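Local coordinates for protein glycosyl hydrolase BlGH5_18 (Bifidobacterium longum subsp. infantis, PDB 7LQX) that probably hydrolyses glycosidic bonds in N-glycans, as a subfamily 18 member of glycoside hydrolase family 5, at residues 163-168 / 203-208; 230-235 / 274-279; 292-297 / 344-349. All coordinates share one frame; numbering follows the deposited sequence.

Contact 1 (163-168 / 203-208); sequences ELNQFS and HSENDG. With EDO (1,2-ethanediol), chain C.
Glu163 and Asn165 meet Asn206 in two loops at the C-terminal mouth of a (β/α)8 barrel, the end where family 5 enzymes keep their active site; Glu163, just after the fourth strand, is placed consistently with the family's acid/base glutamate. Two bonds join the asparagines. Asn206 N gives its hydrogen to Asn165 OD1 at 2.9 Å, and Asn165 ND2 returns a straighter bond, also 2.9 Å, to Asn206 OD1. The amide planes are 69° apart, and Asn165 ND2 stands well above the carbonyl plane of Asn206, not on a lone pair. Asn206 OD1 also takes the hydrogen of Gly208 N (2.9 Å), a capping bond before helix 208-211; the two donors reach it from opposite faces of its plane and fix the amide's rotation. With chi1 at 66°, CG of Asn206 is tucked between its own N and carbonyl carbon, which turns OD1 back toward Gly208. The chain of Glu163 crosses Asn206 at about a right angle, its CG 3.7 Å from Asn206 N. A water ties Glu163 OE1 (2.7 Å) to Asn206 ND2 (2.9 Å), which also donates to an ethanediol. On the backbone side Glu163 N reaches Ser204 OG at 3.2 Å. Gln166 OE1 accepts from Trp123 of the second subunit. Glu163 OE2 is hydrogen-bonded to His232 ND1 on strand 229-233, against which Ser204 also packs, and Leu164 leans on Trp186 of helix 180-191.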
loop_
_atom_site.group_PDB
_atom_site.type_symbol
_atom_site.label_atom_id
_atom_site.label_comp_id
_atom_site.label_asym_id
_atom_site.label_seq_id
_atom_site.Cartn_x
_atom_site.Cartn_y
_atom_site.Cartn_z
ATOM N N GLU A 163 -12.366 -11.969 -3.619
ATOM C CA GLU A 163 -11.461 -12.743 -4.477
ATOM C C GLU A 163 -10.076 -12.905 -3.859
ATOM O O GLU A 163 -9.052 -12.787 -4.530
ATOM C CB GLU A 163 -11.372 -12.115 -5.871
ATOM C CG GLU A 163 -12.727 -12.027 -6.547
ATOM C CD GLU A 163 -12.740 -11.317 -7.871
ATOM O OE1 GLU A 163 -11.662 -10.917 -8.362
ATOM O OE2 GLU A 163 -13.854 -11.154 -8.415
ATOM N N LEU A 164 -10.038 -13.221 -2.567
ATOM C CA LEU A 164 -8.752 -13.266 -1.879
ATOM C C LEU A 164 -7.866 -14.391 -2.394
ATOM O O LEU A 164 -6.642 -14.343 -2.203
ATOM C CB LEU A 164 -8.984 -13.386 -0.377
ATOM C CG LEU A 164 -9.470 -12.113 0.333
ATOM C CD1 LEU A 164 -9.770 -12.430 1.794
ATOM C CD2 LEU A 164 -8.460 -10.986 0.188
ATOM N N ASN A 165 -8.446 -15.389 -3.058
ATOM C CA ASN A 165 -7.640 -16.459 -3.623
ATOM C C ASN A 165 -6.642 -15.949 -4.652
ATOM O O ASN A 165 -5.675 -16.655 -4.955
ATOM C CB ASN A 165 -8.546 -17.532 -4.230
ATOM C CG ASN A 165 -9.321 -17.033 -5.433
ATOM O OD1 ASN A 165 -10.036 -16.036 -5.352
ATOM N ND2 ASN A 165 -9.194 -17.732 -6.555
ATOM N N GLN A 166 -6.848 -14.747 -5.201
ATOM C CA GLN A 166 -5.909 -14.229 -6.193
ATOM C C GLN A 166 -4.533 -13.952 -5.599
ATOM O O GLN A 166 -3.564 -13.830 -6.355
ATOM C CB GLN A 166 -6.475 -12.984 -6.880
ATOM C CG GLN A 166 -6.506 -11.727 -6.016
ATOM C CD GLN A 166 -5.353 -10.775 -6.288
ATOM O OE1 GLN A 166 -4.985 -10.538 -7.436
ATOM N NE2 GLN A 166 -4.781 -10.226 -5.223
ATOM N N PHE A 167 -4.425 -13.871 -4.274
ATOM C CA PHE A 167 -3.123 -13.731 -3.631
ATOM C C PHE A 167 -2.379 -15.053 -3.468
ATOM O O PHE A 167 -1.189 -15.040 -3.141
ATOM C CB PHE A 167 -3.279 -13.129 -2.234
ATOM C CG PHE A 167 -3.610 -11.668 -2.228
ATOM C CD1 PHE A 167 -2.647 -10.711 -2.536
ATOM C CD2 PHE A 167 -4.889 -11.241 -1.901
ATOM C CE1 PHE A 167 -2.965 -9.364 -2.527
ATOM C CE2 PHE A 167 -5.201 -9.898 -1.882
ATOM C CZ PHE A 167 -4.236 -8.961 -2.200
ATOM N N SER A 168 -3.041 -16.187 -3.667
ATOM C CA SER A 168 -2.555 -17.460 -3.163
ATOM C C SER A 168 -1.825 -18.320 -4.183
ATOM O O SER A 168 -1.412 -19.434 -3.831
ATOM C CB SER A 168 -3.735 -18.292 -2.632
ATOM O OG SER A 168 -4.526 -18.820 -3.699
ATOM N N HIS A 203 -17.355 -16.412 2.064
ATOM C CA HIS A 203 -16.051 -16.166 1.454
ATOM C C HIS A 203 -16.223 -16.120 -0.059
ATOM O O HIS A 203 -17.203 -16.630 -0.609
ATOM C CB HIS A 203 -14.981 -17.178 1.895
ATOM C CG HIS A 203 -15.258 -18.577 1.472
ATOM N ND1 HIS A 203 -14.634 -19.161 0.389
ATOM C CD2 HIS A 203 -16.094 -19.514 1.978
ATOM C CE1 HIS A 203 -15.079 -20.394 0.243
ATOM N NE2 HIS A 203 -15.972 -20.629 1.187
ATOM N N SER A 204 -15.275 -15.458 -0.724
ATOM C CA SER A 204 -15.360 -15.180 -2.149
ATOM C C SER A 204 -14.051 -15.476 -2.856
ATOM O O SER A 204 -12.996 -14.955 -2.475
ATOM C CB SER A 204 -15.710 -13.699 -2.379
ATOM O OG SER A 204 -15.313 -13.244 -3.666
ATOM N N GLU A 205 -14.142 -16.260 -3.919
ATOM C CA GLU A 205 -13.040 -16.478 -4.838
ATOM C C GLU A 205 -13.434 -16.038 -6.240
ATOM O O GLU A 205 -14.618 -16.019 -6.598
ATOM C CB GLU A 205 -12.667 -17.956 -4.864
ATOM C CG GLU A 205 -12.093 -18.450 -3.551
ATOM C CD GLU A 205 -13.137 -18.744 -2.475
ATOM O OE1 GLU A 205 -14.150 -19.415 -2.761
ATOM O OE2 GLU A 205 -12.911 -18.312 -1.326
ATOM N N ASN A 206 -12.426 -15.678 -7.031
ATOM C CA ASN A 206 -12.620 -15.573 -8.467
ATOM C C ASN A 206 -12.783 -16.974 -9.049
ATOM O O ASN A 206 -12.690 -17.984 -8.343
ATOM C CB ASN A 206 -11.499 -14.765 -9.120
ATOM C CG ASN A 206 -10.152 -15.439 -9.045
ATOM O OD1 ASN A 206 -10.041 -16.665 -9.110
ATOM N ND2 ASN A 206 -9.104 -14.629 -8.927
ATOM N N ASP A 207 -13.030 -17.041 -10.361
ATOM C CA ASP A 207 -13.387 -18.316 -10.976
ATOM C C ASP A 207 -12.226 -19.295 -11.052
ATOM O O ASP A 207 -12.446 -20.442 -11.459
ATOM C CB ASP A 207 -14.084 -18.130 -12.330
ATOM C CG ASP A 207 -13.226 -17.440 -13.371
ATOM O OD1 ASP A 207 -11.988 -17.443 -13.239
ATOM O OD2 ASP A 207 -13.804 -16.910 -14.352
ATOM N N GLY A 208 -11.024 -18.900 -10.632
ATOM C CA GLY A 208 -9.969 -19.876 -10.444
ATOM C C GLY A 208 -10.368 -21.009 -9.516
ATOM O O GLY A 208 -9.878 -22.132 -9.655
HETATM C C1 EDO C . -6.572 -17.212 -9.203
HETATM O O1 EDO C . -6.454 -15.788 -9.276
HETATM C C2 EDO C . -5.274 -17.863 -9.663
HETATM O O2 EDO C . -4.168 -17.306 -8.942
HETATM O O HOH W 1 -9.182 -11.761 -8.856
#

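Contact 2 (230-235 / 274-279); sequences TIHSWV and LQEVGA. With EDO (1,2-ethanediol), chain D.
One face of the His232 ring carries the Glu276 side chain. The carboxylate stacks there with its plane only 14° from the ring, CD lying 3.2 Å above and offset toward the rim, while CG makes a CH-π contact 3.5 Å from the ring centroid. At the imidazole edge Gln275 NE2, close to the ring plane, donates to His232 NE2 at 2.8 Å, ND1 being taken by Glu163. Gln275 gets there by running alongside the histidine, CG anti to its own N (chi1 -174°) and the chain extended beyond. Trp234 meets the same glutamate edge-on: NE1 donates in the indole plane to Glu276 OE1 at 3.0 Å, with the carboxylate turned 76° from the ring. One face of the indole rests on Gly278, whose CA is 3.6 Å from Trp234 CZ3; a β-carbon here would strike the ring. Gly278 N lies under that face, buried and without a polar partner. Ethanediol O1 donates to Glu276 OE2 at 2.6 Å, and Arg64 forms a salt bridge with the same oxygen. Glu276 lies near the C-terminal end of the seventh barrel strand, consistent with the nucleophile position of family 5. The parallel backbones are laced by Glu276 N to Ile231 O (3.2 Å) and Ser233 N to Glu276 O (2.9 Å). Strand 306-312 flanks strand 272-277 on its other side, while Ser233 faces Ala254 of helix 248-264 and Val235 faces Phe292 of helix 289-300.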
loop_
_atom_site.group_PDB
_atom_site.type_symbol
_atom_site.label_atom_id
_atom_site.label_comp_id
_atom_site.label_asym_id
_atom_site.label_seq_id
_atom_site.Cartn_x
_atom_site.Cartn_y
_atom_site.Cartn_z
ATOM N N THR A 230 -20.739 -18.005 -3.168
ATOM C CA THR A 230 -20.634 -16.773 -3.935
ATOM C C THR A 230 -20.002 -17.094 -5.283
ATOM O O THR A 230 -19.056 -17.881 -5.363
ATOM C CB THR A 230 -19.799 -15.720 -3.205
ATOM O OG1 THR A 230 -18.457 -16.184 -3.058
ATOM C CG2 THR A 230 -20.381 -15.411 -1.834
ATOM N N ILE A 231 -20.546 -16.487 -6.334
ATOM C CA ILE A 231 -20.052 -16.637 -7.697
ATOM C C ILE A 231 -19.813 -15.250 -8.267
ATOM O O ILE A 231 -20.621 -14.339 -8.058
ATOM C CB ILE A 231 -21.059 -17.419 -8.565
ATOM C CG1 ILE A 231 -21.148 -18.854 -8.039
ATOM C CG2 ILE A 231 -20.664 -17.375 -10.036
ATOM C CD1 ILE A 231 -22.190 -19.681 -8.691
ATOM N N HIS A 232 -18.700 -15.092 -8.982
ATOM C CA HIS A 232 -18.389 -13.860 -9.699
ATOM C C HIS A 232 -18.234 -14.271 -11.156
ATOM O O HIS A 232 -17.243 -14.917 -11.512
ATOM C CB HIS A 232 -17.097 -13.216 -9.204
ATOM C CG HIS A 232 -17.173 -12.692 -7.807
ATOM N ND1 HIS A 232 -16.121 -12.029 -7.218
ATOM C CD2 HIS A 232 -18.154 -12.747 -6.877
ATOM C CE1 HIS A 232 -16.457 -11.676 -5.991
ATOM N NE2 HIS A 232 -17.676 -12.121 -5.752
ATOM N N SER A 233 -19.204 -13.912 -11.994
ATOM C CA SER A 233 -19.286 -14.414 -13.364
ATOM C C SER A 233 -18.809 -13.348 -14.341
ATOM O O SER A 233 -19.471 -12.320 -14.517
ATOM C CB SER A 233 -20.717 -14.834 -13.680
ATOM O OG SER A 233 -20.798 -15.342 -14.991
ATOM N N TRP A 234 -17.696 -13.634 -15.029
ATOM C CA TRP A 234 -17.009 -12.674 -15.894
ATOM C C TRP A 234 -16.655 -13.325 -17.225
ATOM O O TRP A 234 -15.716 -14.123 -17.306
ATOM C CB TRP A 234 -15.769 -12.124 -15.197
ATOM C CG TRP A 234 -16.137 -11.203 -14.096
ATOM C CD1 TRP A 234 -16.068 -11.444 -12.751
ATOM C CD2 TRP A 234 -16.690 -9.894 -14.242
ATOM N NE1 TRP A 234 -16.526 -10.350 -12.053
ATOM C CE2 TRP A 234 -16.912 -9.386 -12.946
ATOM C CE3 TRP A 234 -17.020 -9.103 -15.341
ATOM C CZ2 TRP A 234 -17.431 -8.119 -12.727
ATOM C CZ3 TRP A 234 -17.539 -7.849 -15.118
ATOM C CH2 TRP A 234 -17.745 -7.369 -13.825
ATOM N N VAL A 235 -17.381 -12.941 -18.280
ATOM C CA VAL A 235 -17.254 -13.594 -19.582
ATOM C C VAL A 235 -16.012 -13.181 -20.353
ATOM O O VAL A 235 -15.776 -13.721 -21.442
ATOM C CB VAL A 235 -18.530 -13.426 -20.434
ATOM C CG1 VAL A 235 -19.698 -14.166 -19.784
ATOM C CG2 VAL A 235 -18.867 -11.952 -20.661
ATOM N N LEU A 274 -25.160 -15.015 -6.913
ATOM C CA LEU A 274 -24.444 -14.394 -8.027
ATOM C C LEU A 274 -24.021 -13.017 -7.529
ATOM O O LEU A 274 -24.684 -12.002 -7.758
ATOM C CB LEU A 274 -25.353 -14.317 -9.233
ATOM C CG LEU A 274 -24.695 -13.905 -10.541
ATOM C CD1 LEU A 274 -23.442 -14.693 -10.847
ATOM C CD2 LEU A 274 -25.723 -14.077 -11.659
ATOM N N GLN A 275 -22.910 -13.013 -6.784
ATOM C CA GLN A 275 -22.465 -11.838 -6.041
ATOM C C GLN A 275 -21.795 -10.812 -6.935
ATOM O O GLN A 275 -21.758 -9.629 -6.571
ATOM C CB GLN A 275 -21.543 -12.316 -4.910
ATOM C CG GLN A 275 -21.110 -11.236 -3.945
ATOM C CD GLN A 275 -20.137 -11.730 -2.890
ATOM O OE1 GLN A 275 -20.403 -11.647 -1.679
ATOM N NE2 GLN A 275 -19.022 -12.242 -3.326
ATOM N N GLU A 276 -21.287 -11.230 -8.091
ATOM C CA GLU A 276 -20.913 -10.305 -9.137
ATOM C C GLU A 276 -21.313 -10.857 -10.489
ATOM O O GLU A 276 -21.046 -12.022 -10.793
ATOM C CB GLU A 276 -19.398 -10.071 -9.234
ATOM C CG GLU A 276 -18.796 -9.409 -8.045
ATOM C CD GLU A 276 -17.308 -9.222 -8.157
ATOM O OE1 GLU A 276 -16.713 -9.516 -9.223
ATOM O OE2 GLU A 276 -16.730 -8.807 -7.131
ATOM N N VAL A 277 -21.913 -10.005 -11.303
ATOM C CA VAL A 277 -22.052 -10.252 -12.731
ATOM C C VAL A 277 -22.020 -8.889 -13.397
ATOM O O VAL A 277 -22.713 -7.965 -12.960
ATOM C CB VAL A 277 -23.335 -11.038 -13.056
ATOM C CG1 VAL A 277 -24.524 -10.369 -12.423
ATOM C CG2 VAL A 277 -23.506 -11.178 -14.565
ATOM N N GLY A 278 -21.186 -8.744 -14.417
ATOM C CA GLY A 278 -21.080 -7.508 -15.166
ATOM C C GLY A 278 -21.020 -7.784 -16.653
ATOM O O GLY A 278 -20.976 -8.935 -17.085
ATOM N N ALA A 279 -21.017 -6.704 -17.437
ATOM C CA ALA A 279 -21.076 -6.777 -18.897
ATOM C C ALA A 279 -19.804 -6.154 -19.454
ATOM O O ALA A 279 -19.807 -4.988 -19.873
ATOM C CB ALA A 279 -22.315 -6.057 -19.423
HETATM C C1 EDO D . -14.473 -7.249 -8.849
HETATM O O1 EDO D . -14.308 -8.352 -7.956
HETATM C C2 EDO D . -13.538 -6.130 -8.403
HETATM O O2 EDO D . -12.192 -6.634 -8.415
HETATM O O HOH W 2 -19.941 -11.513 -17.134
#

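Contact 3 (292-297 / 344-349); sequences FCRDTI and GRAFAE
Ile297 and Phe347 make the apolar centre. The CD1 methyl of Ile297 butts against the edge of the ring, near its plane, 3.5 Å from Phe347 CD1 and equally near CE1, the two side chains crossing at about a right angle. Phe347 CG lies anti to its backbone N (chi1 -167°), which swings the ring across toward the isoleucine. One turn earlier, Cys293 SG packs against the base of the same side chain, 4.0 Å from both Phe347 CA and CD1. It stands oblique to the ring, 5.2 Å from the centroid, a sulfur-aromatic contact. Across the contact it also meets Ala346 CB, at 4.4 Å. Beneath this layer Trp311 of strand 306-312 touches Cys293, Ile297 and Phe347.

The two segments belong to the helices that follow the seventh and eighth strands of the (β/α)8 barrel, neighbours in its outer ring; they run in the same direction, and the axes of segments 292-297 and 344-349 approach to 9.1 Å and cross at -25°. Farther from the strands, Ala346 CB lies over the centre of one face of the Arg294 guanidinium, 3.7 Å from CZ. The extended stretch from CG to NE carries the guanidinium of Arg294 across the groove to Glu349 on the exposed side. It forms a side-on salt bridge, NE and NH2 both donating to Glu349 OE2 at 3.0 Å, with guanidinium and carboxylate planes 18° apart. NE meets OE2 nearly head-on to the C-O bond; NH2 comes from the syn side, somewhat out of the carboxylate plane. With an alanine here, Glu349 would probably be left without its charge partner on the facing helix and Ala346 without the flat cover over its methyl. Met350, next along helix 342-354, touches both Arg294 and Ile297.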
loop_
_atom_site.group_PDB
_atom_site.type_symbol
_atom_site.label_atom_id
_atom_site.label_comp_id
_atom_site.label_asym_id
_atom_site.label_seq_id
_atom_site.Cartn_x
_atom_site.Cartn_y
_atom_site.Cartn_z
ATOM N N PHE A 292 -27.386 -8.462 -22.986
ATOM C CA PHE A 292 -26.575 -9.404 -22.232
ATOM C C PHE A 292 -27.062 -9.513 -20.793
ATOM O O PHE A 292 -27.129 -10.613 -20.232
ATOM C CB PHE A 292 -25.117 -8.951 -22.257
ATOM C CG PHE A 292 -24.237 -9.757 -21.366
ATOM C CD1 PHE A 292 -23.697 -10.952 -21.812
ATOM C CD2 PHE A 292 -23.972 -9.347 -20.076
ATOM C CE1 PHE A 292 -22.889 -11.705 -20.992
ATOM C CE2 PHE A 292 -23.182 -10.102 -19.253
ATOM C CZ PHE A 292 -22.642 -11.289 -19.712
ATOM N N CYS A 293 -27.395 -8.377 -20.180
ATOM C CA CYS A 293 -27.887 -8.363 -18.807
ATOM C C CYS A 293 -29.188 -9.146 -18.691
ATOM O O CYS A 293 -29.314 -10.042 -17.847
ATOM C CB CYS A 293 -28.069 -6.905 -18.379
ATOM S SG CYS A 293 -28.874 -6.637 -16.789
ATOM N N ARG A 294 -30.158 -8.838 -19.552
ATOM C CA ARG A 294 -31.439 -9.523 -19.482
ATOM C C ARG A 294 -31.279 -11.020 -19.718
ATOM O O ARG A 294 -31.837 -11.839 -18.980
ATOM C CB ARG A 294 -32.410 -8.936 -20.501
ATOM C CG ARG A 294 -32.782 -7.488 -20.259
ATOM C CD ARG A 294 -33.930 -7.060 -21.177
ATOM N NE ARG A 294 -34.228 -5.634 -21.075
ATOM C CZ ARG A 294 -33.703 -4.695 -21.857
ATOM N NH1 ARG A 294 -32.858 -5.025 -22.825
ATOM N NH2 ARG A 294 -34.030 -3.424 -21.676
ATOM N N ASP A 295 -30.543 -11.402 -20.766
ATOM C CA ASP A 295 -30.421 -12.817 -21.102
ATOM C C ASP A 295 -29.643 -13.577 -20.037
ATOM O O ASP A 295 -29.991 -14.711 -19.691
ATOM C CB ASP A 295 -29.719 -12.965 -22.453
ATOM C CG ASP A 295 -30.614 -12.624 -23.627
ATOM O OD1 ASP A 295 -31.847 -12.509 -23.454
ATOM O OD2 ASP A 295 -30.069 -12.482 -24.739
ATOM N N THR A 296 -28.577 -12.971 -19.513
ATOM C CA THR A 296 -27.801 -13.627 -18.465
ATOM C C THR A 296 -28.657 -13.899 -17.238
ATOM O O THR A 296 -28.576 -14.980 -16.647
ATOM C CB THR A 296 -26.589 -12.776 -18.095
ATOM O OG1 THR A 296 -25.665 -12.781 -19.188
ATOM C CG2 THR A 296 -25.883 -13.314 -16.863
ATOM N N ILE A 297 -29.484 -12.931 -16.844
ATOM C CA ILE A 297 -30.315 -13.099 -15.658
ATOM C C ILE A 297 -31.436 -14.093 -15.914
ATOM O O ILE A 297 -31.715 -14.953 -15.071
ATOM C CB ILE A 297 -30.829 -11.737 -15.160
ATOM C CG1 ILE A 297 -29.645 -10.919 -14.639
ATOM C CG2 ILE A 297 -31.881 -11.931 -14.076
ATOM C CD1 ILE A 297 -29.964 -9.458 -14.417
ATOM N N GLY A 344 -28.730 -0.054 -16.770
ATOM C CA GLY A 344 -29.415 0.155 -15.503
ATOM C C GLY A 344 -30.916 -0.036 -15.621
ATOM O O GLY A 344 -31.550 -0.663 -14.764
ATOM N N ARG A 345 -31.500 0.477 -16.702
ATOM C CA ARG A 345 -32.919 0.245 -16.947
ATOM C C ARG A 345 -33.204 -1.241 -17.137
ATOM O O ARG A 345 -34.212 -1.758 -16.638
ATOM C CB ARG A 345 -33.369 1.055 -18.168
ATOM C CG ARG A 345 -33.158 2.560 -18.049
ATOM C CD ARG A 345 -33.507 3.307 -19.361
ATOM N NE ARG A 345 -33.176 4.729 -19.323
ATOM C CZ ARG A 345 -33.881 5.642 -18.663
ATOM N NH1 ARG A 345 -33.508 6.911 -18.681
ATOM N NH2 ARG A 345 -34.955 5.283 -17.976
ATOM N N ALA A 346 -32.315 -1.954 -17.834
ATOM C CA ALA A 346 -32.519 -3.385 -18.034
ATOM C C ALA A 346 -32.456 -4.141 -16.713
ATOM O O ALA A 346 -33.277 -5.033 -16.465
ATOM C CB ALA A 346 -31.479 -3.936 -19.010
ATOM N N PHE A 347 -31.489 -3.811 -15.858
ATOM C CA PHE A 347 -31.375 -4.507 -14.580
ATOM C C PHE A 347 -32.580 -4.225 -13.698
ATOM O O PHE A 347 -33.093 -5.138 -13.040
ATOM C CB PHE A 347 -30.075 -4.117 -13.885
ATOM C CG PHE A 347 -29.715 -4.996 -12.716
ATOM C CD1 PHE A 347 -29.595 -6.370 -12.871
ATOM C CD2 PHE A 347 -29.466 -4.451 -11.471
ATOM C CE1 PHE A 347 -29.244 -7.183 -11.804
ATOM C CE2 PHE A 347 -29.113 -5.264 -10.405
ATOM C CZ PHE A 347 -29.005 -6.626 -10.576
ATOM N N ALA A 348 -33.072 -2.982 -13.705
ATOM C CA ALA A 348 -34.289 -2.660 -12.972
ATOM C C ALA A 348 -35.454 -3.508 -13.460
ATOM O O ALA A 348 -36.259 -3.997 -12.656
ATOM C CB ALA A 348 -34.612 -1.173 -13.122
ATOM N N GLU A 349 -35.564 -3.689 -14.779
ATOM C CA GLU A 349 -36.637 -4.507 -15.332
ATOM C C GLU A 349 -36.511 -5.949 -14.871
ATOM O O GLU A 349 -37.510 -6.607 -14.566
ATOM C CB GLU A 349 -36.607 -4.446 -16.859
ATOM C CG GLU A 349 -37.026 -3.105 -17.437
ATOM C CD GLU A 349 -36.499 -2.865 -18.849
ATOM O OE1 GLU A 349 -36.526 -1.700 -19.306
ATOM O OE2 GLU A 349 -36.052 -3.833 -19.504
#

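In the fold
Along the chain the three contacts come in series; none nests in or crosses another. Contact 1 closes a loop of 34 residues that holds helix 180-191 and strand 200-202, linking the segments after the fourth and fifth barrel strands. Contact 2 follows, joining strands 229-233 and 272-277 around helix 248-264. Contact 3 closes last, bringing helices 289-300 and 342-354 together across strand 306-312. Contacts 1 and 2 touch at the barrel mouth, where loop 203-208 lies against strand 229-233. Contact 2 meets contact 3 on the outside of the barrel, Val277 against Thr296. Contacts 1 and 3 do not touch, their centres about 26 Å apart.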